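Local structure of UDP-L-Rhamnose Synthase (Acanthamoeba polyphaga mimivirus, 7JID) at the interface of chains A and B. The protein acts as a UDP-L-rhamnose synthase, an NADP-binding oxidoreductase that makes the nucleotide sugar UDP-L-rhamnose. Coordinates in Å, arbitrary orientation; residue numbers count along the deposited sequence, not the author numbering. Chains: chain A/B, UDP-L-Rhamnose Synthase.

The interface of chains A and B. Residues chain A 40, 88, 92, 95-96; chain B 95, 149, 152-153.
B:Phe152, on the short 3-10 helix 151-153, and A:Phe95, on helix 79-99, bury the most surface here, 98 and 86 Å². Their rings are stacked: the planes lie 10° apart with centroids 4.4 Å from each other. The stack is displaced, since A:Phe95 CD2 lies above the B:Phe152 ring, offset from its centre toward the rim, whereas B:Phe152 CB lies over the centre of the A:Phe95 face, 3.8 Å from the A:Phe95 centroid, a CH-pi contact. With CG of B:Phe152 anti to its carbonyl carbon (chi1 -69°), the ring extends into chain A, where its far end, CZ, meets A:Cys92 SG and, at 3.8 Å, the aliphatic CB of A:Glu40. The wall beside it is probably steadied from within chain A by a 2.7 Å hydrogen bond from A:Tyr88 OH to A:Glu40 OE1, on the carboxylate's anti side but 34° out of plane. B:Leu149 CG lies in plane at the edge of the A:Tyr88 ring, and its CD2 branch is 3.7 Å from A:Tyr88 CD1. At the far end of its own ring, A:Phe95 CZ touches B:Phe95 CZ at 3.6 Å, the equivalent side chains arriving from opposite directions, and also B:Phe153 CE2. B:Phe153 CZ covers the centre of the B:Phe95 face. Two-fold symmetry repeats the patch with chains exchanged. Although the structure alone does not establish the solution oligomer, helix 79-99 packing on the other chain's helix 138-150 end and following 3-10 turn resembles short-chain dehydrogenase/reductase dimers, and this aromatic cluster probably helps hold the two subunits together.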
loop_
_atom_site.group_PDB
_atom_site.type_symbol
_atom_site.label_atom_id
_atom_site.label_comp_id
_atom_site.label_asym_id
_atom_site.label_seq_id
_atom_site.Cartn_x
_atom_site.Cartn_y
_atom_site.Cartn_z
ATOM N N GLU A 40 -11.764 -8.426 4.879
ATOM C CA GLU A 40 -12.837 -7.617 4.247
ATOM C C GLU A 40 -14.164 -8.382 4.309
ATOM O O GLU A 40 -15.194 -7.771 4.513
ATOM C CB GLU A 40 -12.491 -7.173 2.826
ATOM C CG GLU A 40 -12.310 -8.275 1.791
ATOM C CD GLU A 40 -11.153 -9.189 2.130
ATOM O OE1 GLU A 40 -10.017 -8.697 2.371
ATOM O OE2 GLU A 40 -11.419 -10.400 2.234
ATOM N N TYR A 88 -4.050 -1.415 4.060
ATOM C CA TYR A 88 -5.105 -2.325 3.572
ATOM C C TYR A 88 -6.354 -2.300 4.456
ATOM O O TYR A 88 -7.493 -2.146 3.889
ATOM C CB TYR A 88 -4.576 -3.741 3.348
ATOM C CG TYR A 88 -5.593 -4.646 2.694
ATOM C CD1 TYR A 88 -5.955 -4.462 1.364
ATOM C CD2 TYR A 88 -6.290 -5.576 3.425
ATOM C CE1 TYR A 88 -6.922 -5.247 0.761
ATOM C CE2 TYR A 88 -7.263 -6.379 2.829
ATOM C CZ TYR A 88 -7.606 -6.189 1.498
ATOM O OH TYR A 88 -8.611 -6.922 0.936
ATOM N N CYS A 92 -10.196 -1.211 3.330
ATOM C CA CYS A 92 -11.333 -2.173 3.410
ATOM C C CYS A 92 -12.517 -1.480 4.099
ATOM O O CYS A 92 -13.683 -1.497 3.561
ATOM C CB CYS A 92 -10.944 -3.417 4.186
ATOM S SG CYS A 92 -9.864 -4.518 3.234
ATOM N N PHE A 95 -14.010 1.152 1.659
ATOM C CA PHE A 95 -14.805 0.571 0.553
ATOM C C PHE A 95 -16.144 0.100 1.108
ATOM O O PHE A 95 -17.180 0.320 0.466
ATOM C CB PHE A 95 -14.119 -0.618 -0.104
ATOM C CG PHE A 95 -13.086 -0.227 -1.133
ATOM C CD1 PHE A 95 -13.445 0.419 -2.283
ATOM C CD2 PHE A 95 -11.746 -0.493 -0.929
ATOM C CE1 PHE A 95 -12.508 0.836 -3.214
ATOM C CE2 PHE A 95 -10.815 -0.124 -1.876
ATOM C CZ PHE A 95 -11.173 0.559 -3.006
ATOM N N ILE A 96 -16.113 -0.603 2.219
ATOM C CA ILE A 96 -17.340 -1.267 2.755
ATOM C C ILE A 96 -18.246 -0.219 3.392
ATOM O O ILE A 96 -19.482 -0.248 3.128
ATOM C CB ILE A 96 -16.964 -2.407 3.709
ATOM C CG1 ILE A 96 -16.236 -3.547 2.975
ATOM C CG2 ILE A 96 -18.208 -2.930 4.405
ATOM C CD1 ILE A 96 -15.578 -4.520 3.934
ATOM N N PHE B 95 -9.528 3.582 -9.688
ATOM C CA PHE B 95 -10.548 4.572 -9.227
ATOM C C PHE B 95 -11.036 5.444 -10.387
ATOM O O PHE B 95 -12.245 5.701 -10.498
ATOM C CB PHE B 95 -10.006 5.489 -8.121
ATOM C CG PHE B 95 -10.032 4.868 -6.752
ATOM C CD1 PHE B 95 -11.214 4.598 -6.103
ATOM C CD2 PHE B 95 -8.856 4.589 -6.082
ATOM C CE1 PHE B 95 -11.240 3.990 -4.856
ATOM C CE2 PHE B 95 -8.877 4.007 -4.837
ATOM C CZ PHE B 95 -10.055 3.727 -4.206
ATOM N N LEU B 149 -6.753 -5.514 -3.370
ATOM C CA LEU B 149 -7.473 -4.228 -3.583
ATOM C C LEU B 149 -8.214 -4.265 -4.921
ATOM O O LEU B 149 -9.340 -3.754 -5.018
ATOM C CB LEU B 149 -6.481 -3.047 -3.451
ATOM C CG LEU B 149 -6.047 -2.740 -2.009
ATOM C CD1 LEU B 149 -4.798 -1.854 -1.984
ATOM C CD2 LEU B 149 -7.152 -2.089 -1.212
ATOM N N PHE B 152 -11.907 -5.231 -5.118
ATOM C CA PHE B 152 -12.989 -4.247 -4.846
ATOM C C PHE B 152 -13.461 -3.591 -6.142
ATOM O O PHE B 152 -14.435 -2.798 -6.076
ATOM C CB PHE B 152 -12.568 -3.166 -3.836
ATOM C CG PHE B 152 -12.382 -3.657 -2.434
ATOM C CD1 PHE B 152 -13.465 -3.834 -1.591
ATOM C CD2 PHE B 152 -11.100 -3.861 -1.935
ATOM C CE1 PHE B 152 -13.291 -4.323 -0.312
ATOM C CE2 PHE B 152 -10.926 -4.325 -0.646
ATOM C CZ PHE B 152 -12.017 -4.556 0.159
ATOM N N PHE B 153 -12.830 -3.913 -7.279
ATOM C CA PHE B 153 -13.179 -3.375 -8.620
ATOM C C PHE B 153 -13.552 -4.547 -9.544
ATOM O O PHE B 153 -13.262 -4.491 -10.696
ATOM C CB PHE B 153 -12.007 -2.562 -9.158
ATOM C CG PHE B 153 -11.641 -1.351 -8.343
ATOM C CD1 PHE B 153 -12.153 -0.112 -8.649
ATOM C CD2 PHE B 153 -10.691 -1.438 -7.339
ATOM C CE1 PHE B 153 -11.822 0.989 -7.884
ATOM C CE2 PHE B 153 -10.350 -0.336 -6.567
ATOM C CZ PHE B 153 -10.885 0.886 -6.864
#